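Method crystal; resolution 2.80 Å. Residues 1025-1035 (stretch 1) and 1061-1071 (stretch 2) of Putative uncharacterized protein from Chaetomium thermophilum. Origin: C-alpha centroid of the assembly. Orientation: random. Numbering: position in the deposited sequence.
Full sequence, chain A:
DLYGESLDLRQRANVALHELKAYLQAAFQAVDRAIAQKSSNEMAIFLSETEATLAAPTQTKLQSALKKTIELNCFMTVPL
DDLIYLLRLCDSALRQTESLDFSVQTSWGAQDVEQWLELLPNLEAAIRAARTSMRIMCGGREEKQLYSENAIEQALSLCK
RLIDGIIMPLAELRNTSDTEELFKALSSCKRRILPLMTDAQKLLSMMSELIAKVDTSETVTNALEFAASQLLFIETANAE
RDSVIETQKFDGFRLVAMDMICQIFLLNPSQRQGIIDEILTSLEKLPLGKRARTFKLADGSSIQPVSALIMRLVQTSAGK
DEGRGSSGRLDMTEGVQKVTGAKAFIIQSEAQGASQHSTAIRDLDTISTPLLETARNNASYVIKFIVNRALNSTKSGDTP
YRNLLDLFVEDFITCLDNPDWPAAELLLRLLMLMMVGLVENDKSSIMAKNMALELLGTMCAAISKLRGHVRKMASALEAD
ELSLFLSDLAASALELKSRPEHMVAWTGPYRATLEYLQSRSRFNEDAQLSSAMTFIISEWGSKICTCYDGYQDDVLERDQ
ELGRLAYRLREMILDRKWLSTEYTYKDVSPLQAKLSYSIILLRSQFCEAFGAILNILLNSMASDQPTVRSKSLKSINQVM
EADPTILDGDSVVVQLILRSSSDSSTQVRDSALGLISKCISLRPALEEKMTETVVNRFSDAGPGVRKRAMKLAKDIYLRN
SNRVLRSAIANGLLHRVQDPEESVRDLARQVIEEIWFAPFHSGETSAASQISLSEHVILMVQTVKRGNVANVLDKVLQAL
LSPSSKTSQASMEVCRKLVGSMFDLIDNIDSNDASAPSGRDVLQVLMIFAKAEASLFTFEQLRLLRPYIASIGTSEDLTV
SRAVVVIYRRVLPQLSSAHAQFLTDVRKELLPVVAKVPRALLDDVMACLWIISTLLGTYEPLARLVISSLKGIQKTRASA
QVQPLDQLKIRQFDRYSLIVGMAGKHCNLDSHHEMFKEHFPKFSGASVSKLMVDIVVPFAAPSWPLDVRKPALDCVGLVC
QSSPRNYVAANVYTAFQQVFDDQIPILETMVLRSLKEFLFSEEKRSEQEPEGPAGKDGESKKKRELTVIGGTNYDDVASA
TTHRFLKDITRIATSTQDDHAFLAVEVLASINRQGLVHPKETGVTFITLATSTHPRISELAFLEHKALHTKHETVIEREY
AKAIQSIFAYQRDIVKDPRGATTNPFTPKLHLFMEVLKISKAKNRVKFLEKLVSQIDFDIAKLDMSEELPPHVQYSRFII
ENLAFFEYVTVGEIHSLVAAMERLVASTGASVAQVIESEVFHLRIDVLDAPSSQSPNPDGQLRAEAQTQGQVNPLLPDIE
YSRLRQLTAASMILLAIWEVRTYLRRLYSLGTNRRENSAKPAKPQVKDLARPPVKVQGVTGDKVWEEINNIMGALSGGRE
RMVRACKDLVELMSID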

# COMPACT_ATOMS: atom_id res chain seq x y z
N PRO A 1025 22.09 34.76 -53.26
CA PRO A 1025 20.83 34.53 -52.55
C PRO A 1025 20.98 33.51 -51.44
O PRO A 1025 22.06 32.93 -51.27
CB PRO A 1025 19.88 34.03 -53.65
CG PRO A 1025 20.78 33.46 -54.69
CD PRO A 1025 22.03 34.29 -54.66
N LEU A 1026 19.92 33.28 -50.67
CA LEU A 1026 20.01 32.37 -49.53
C LEU A 1026 20.03 30.92 -49.98
O LEU A 1026 20.76 30.10 -49.40
CB LEU A 1026 18.85 32.63 -48.57
CG LEU A 1026 19.08 32.32 -47.09
CD1 LEU A 1026 20.20 33.17 -46.52
CD2 LEU A 1026 17.80 32.53 -46.30
N ASP A 1027 19.24 30.57 -51.00
CA ASP A 1027 19.23 29.21 -51.51
C ASP A 1027 20.59 28.77 -52.02
O ASP A 1027 20.82 27.57 -52.19
CB ASP A 1027 18.19 29.08 -52.63
CG ASP A 1027 16.77 29.23 -52.14
OD1 ASP A 1027 16.53 29.01 -50.93
OD2 ASP A 1027 15.89 29.57 -52.96
N VAL A 1028 21.50 29.71 -52.27
CA VAL A 1028 22.86 29.40 -52.70
C VAL A 1028 23.83 29.42 -51.52
O VAL A 1028 24.66 28.53 -51.37
CB VAL A 1028 23.30 30.38 -53.81
CG1 VAL A 1028 24.77 30.19 -54.16
CG2 VAL A 1028 22.43 30.20 -55.04
N ARG A 1029 23.73 30.45 -50.68
CA ARG A 1029 24.62 30.54 -49.52
C ARG A 1029 24.44 29.35 -48.59
O ARG A 1029 25.40 28.93 -47.93
CB ARG A 1029 24.37 31.84 -48.77
CG ARG A 1029 24.79 33.10 -49.52
CD ARG A 1029 24.52 34.34 -48.69
NE ARG A 1029 25.38 34.41 -47.51
CZ ARG A 1029 25.21 35.26 -46.51
NH1 ARG A 1029 24.20 36.13 -46.52
NH2 ARG A 1029 26.04 35.25 -45.48
N LYS A 1030 23.22 28.80 -48.51
CA LYS A 1030 23.00 27.68 -47.58
C LYS A 1030 23.77 26.45 -48.01
O LYS A 1030 24.67 26.01 -47.27
CB LYS A 1030 21.50 27.41 -47.44
CG LYS A 1030 21.19 26.19 -46.57
CD LYS A 1030 19.71 25.88 -46.52
CE LYS A 1030 19.46 24.57 -45.78
NZ LYS A 1030 20.13 23.41 -46.43
N PRO A 1031 23.49 25.83 -49.17
CA PRO A 1031 24.20 24.59 -49.52
C PRO A 1031 25.70 24.78 -49.69
O PRO A 1031 26.45 23.79 -49.58
CB PRO A 1031 23.53 24.16 -50.83
CG PRO A 1031 22.98 25.41 -51.40
CD PRO A 1031 22.57 26.25 -50.23
N ALA A 1032 26.17 26.00 -49.96
CA ALA A 1032 27.60 26.25 -50.01
C ALA A 1032 28.23 26.10 -48.63
O ALA A 1032 29.20 25.36 -48.45
CB ALA A 1032 27.87 27.64 -50.58
N LEU A 1033 27.68 26.81 -47.64
CA LEU A 1033 28.18 26.69 -46.28
C LEU A 1033 28.03 25.26 -45.76
O LEU A 1033 28.90 24.76 -45.05
CB LEU A 1033 27.46 27.68 -45.37
CG LEU A 1033 27.87 29.14 -45.60
CD1 LEU A 1033 26.87 30.08 -44.98
CD2 LEU A 1033 29.27 29.40 -45.05
N ASP A 1034 26.92 24.60 -46.11
CA ASP A 1034 26.76 23.19 -45.76
C ASP A 1034 27.90 22.36 -46.34
O ASP A 1034 28.50 21.53 -45.64
CB ASP A 1034 25.41 22.69 -46.27
CG ASP A 1034 25.02 21.35 -45.67
OD1 ASP A 1034 25.89 20.68 -45.08
OD2 ASP A 1034 23.83 20.97 -45.79
N CYS A 1035 28.21 22.57 -47.62
CA CYS A 1035 29.28 21.83 -48.27
C CYS A 1035 30.61 22.05 -47.55
O CYS A 1035 31.25 21.09 -47.10
CB CYS A 1035 29.38 22.26 -49.74
SG CYS A 1035 30.82 21.63 -50.61
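Stretch 2 1061-1071: DDQIPILETMV

How does stretch 2 run relative to stretch 1? Stretch 1 is helical from Leu 1026 to its end, with Pro 1025 at the N-cap position. Stretch 2 finishes one helix at Asp 1062, turns through Gln 1063 with positive phi, extends at Ile 1064 and is helical again through Val 1071 and beyond. This second helix runs nearly parallel to the first, at 10° between their N-to-C directions and 8.7 Å at closest approach.

What meets the first turn of stretch 1? Leu 1026 points its CA-to-CB bond sideways, yet its end comes nearer: CD1 lies 3.3 Å from Leu 1067 CD2, a tight apolar contact, and 4.2 Å from Ile 1064 CG2. One turn later, the CA-to-CB bond of Arg 1029 points toward stretch 2, and the side chain reaches back to the end of the earlier helix. Arg 1029 NH2 and NH1 both donate to Asp 1062 OD2, at 3.1 and 3.2 Å, forming a salt bridge at the guanidinium edge, while Leu 1067 CD2 covers one face.

What does the middle of stretch 1 meet? Lys 1030 CA is 5.4 Å from Leu 1067 CA. The CA-to-CB bond of the lysine points sideways, and its extended aliphatic part passes Ile 1066; Lys 1030 CD is 3.9 Å from Ile 1066 CG1. The CA-to-CB bond of Pro 1031 points away; its nitrogen, lacking a hydrogen, cannot bond to the preceding turn, and the helix kinks there.

How does the contact close at the later end? The CA-to-CB bond of Leu 1033 points toward stretch 2, placing CD1 3.6 Å from Leu 1067 CB and its own CB 4.1 Å from Met 1070 CB. Leu 1067 is thus packed by leucines from two different turns of stretch 1. Asp 1034 CA is 5.3 Å from Met 1070 CA, and Asp 1034 CB lies 3.6 Å from Met 1070 SD, so the methionine side chain lies along the last turn of stretch 1.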

# COMPACT_ATOMS: atom_id res chain seq x y z
N ASP A 1061 28.06 37.33 -38.26
CA ASP A 1061 27.74 38.75 -38.28
C ASP A 1061 26.34 38.99 -38.85
O ASP A 1061 25.58 39.81 -38.32
CB ASP A 1061 28.78 39.52 -39.09
CG ASP A 1061 30.12 39.63 -38.38
OD1 ASP A 1061 30.14 39.53 -37.13
OD2 ASP A 1061 31.14 39.83 -39.06
N ASP A 1062 25.99 38.28 -39.93
CA ASP A 1062 24.68 38.46 -40.54
C ASP A 1062 23.54 38.02 -39.62
O ASP A 1062 22.40 38.44 -39.84
CB ASP A 1062 24.61 37.69 -41.86
CG ASP A 1062 25.55 38.25 -42.91
OD1 ASP A 1062 26.50 38.98 -42.53
OD2 ASP A 1062 25.35 37.96 -44.11
N GLN A 1063 23.83 37.20 -38.62
CA GLN A 1063 22.82 36.74 -37.66
C GLN A 1063 21.65 36.05 -38.37
O GLN A 1063 20.49 36.26 -38.03
CB GLN A 1063 22.32 37.90 -36.80
CG GLN A 1063 23.30 38.36 -35.73
CD GLN A 1063 22.71 39.40 -34.80
OE1 GLN A 1063 21.79 40.12 -35.17
NE2 GLN A 1063 23.24 39.49 -33.59
N ILE A 1064 21.96 35.23 -39.37
CA ILE A 1064 20.96 34.48 -40.11
C ILE A 1064 20.88 33.08 -39.50
O ILE A 1064 21.90 32.38 -39.46
CB ILE A 1064 21.30 34.41 -41.60
CG1 ILE A 1064 21.32 35.82 -42.20
CG2 ILE A 1064 20.30 33.52 -42.34
CD1 ILE A 1064 21.80 35.88 -43.64
N PRO A 1065 19.71 32.64 -39.02
CA PRO A 1065 19.67 31.37 -38.27
C PRO A 1065 20.08 30.13 -39.06
O PRO A 1065 20.84 29.30 -38.56
CB PRO A 1065 18.21 31.29 -37.81
CG PRO A 1065 17.74 32.70 -37.78
CD PRO A 1065 18.43 33.36 -38.92
N ILE A 1066 19.57 29.96 -40.29
CA ILE A 1066 19.74 28.69 -40.98
C ILE A 1066 21.20 28.46 -41.35
O ILE A 1066 21.78 27.40 -41.09
CB ILE A 1066 18.82 28.62 -42.22
CG1 ILE A 1066 18.97 27.27 -42.94
CG2 ILE A 1066 19.08 29.77 -43.19
CD1 ILE A 1066 18.52 26.08 -42.13
N LEU A 1067 21.84 29.45 -41.97
CA LEU A 1067 23.20 29.26 -42.44
C LEU A 1067 24.24 29.46 -41.34
O LEU A 1067 25.43 29.23 -41.59
CB LEU A 1067 23.49 30.16 -43.64
CG LEU A 1067 23.08 31.64 -43.61
CD1 LEU A 1067 24.10 32.46 -42.86
CD2 LEU A 1067 22.92 32.15 -45.03
N GLU A 1068 23.82 29.86 -40.14
CA GLU A 1068 24.69 29.72 -38.97
C GLU A 1068 24.45 28.39 -38.26
O GLU A 1068 25.34 27.92 -37.54
CB GLU A 1068 24.49 30.89 -38.00
CG GLU A 1068 23.21 30.88 -37.19
CD GLU A 1068 23.03 32.17 -36.39
OE1 GLU A 1068 23.90 33.05 -36.48
OE2 GLU A 1068 22.01 32.29 -35.67
N THR A 1069 23.28 27.78 -38.45
CA THR A 1069 23.14 26.36 -38.13
C THR A 1069 24.08 25.52 -38.99
O THR A 1069 24.68 24.56 -38.50
CB THR A 1069 21.69 25.91 -38.35
OG1 THR A 1069 20.81 26.68 -37.51
CG2 THR A 1069 21.52 24.43 -38.03
N MET A 1070 24.22 25.88 -40.27
CA MET A 1070 25.16 25.17 -41.13
C MET A 1070 26.57 25.18 -40.56
O MET A 1070 27.33 24.22 -40.75
CB MET A 1070 25.14 25.78 -42.53
CG MET A 1070 23.81 25.66 -43.26
SD MET A 1070 23.34 23.96 -43.64
CE MET A 1070 22.33 23.53 -42.22
N VAL A 1071 26.95 26.26 -39.87
CA VAL A 1071 28.28 26.33 -39.27
C VAL A 1071 28.32 25.59 -37.94
O VAL A 1071 29.25 24.83 -37.65
CB VAL A 1071 28.70 27.81 -39.11
CG1 VAL A 1071 30.10 27.91 -38.50
CG2 VAL A 1071 28.63 28.54 -40.44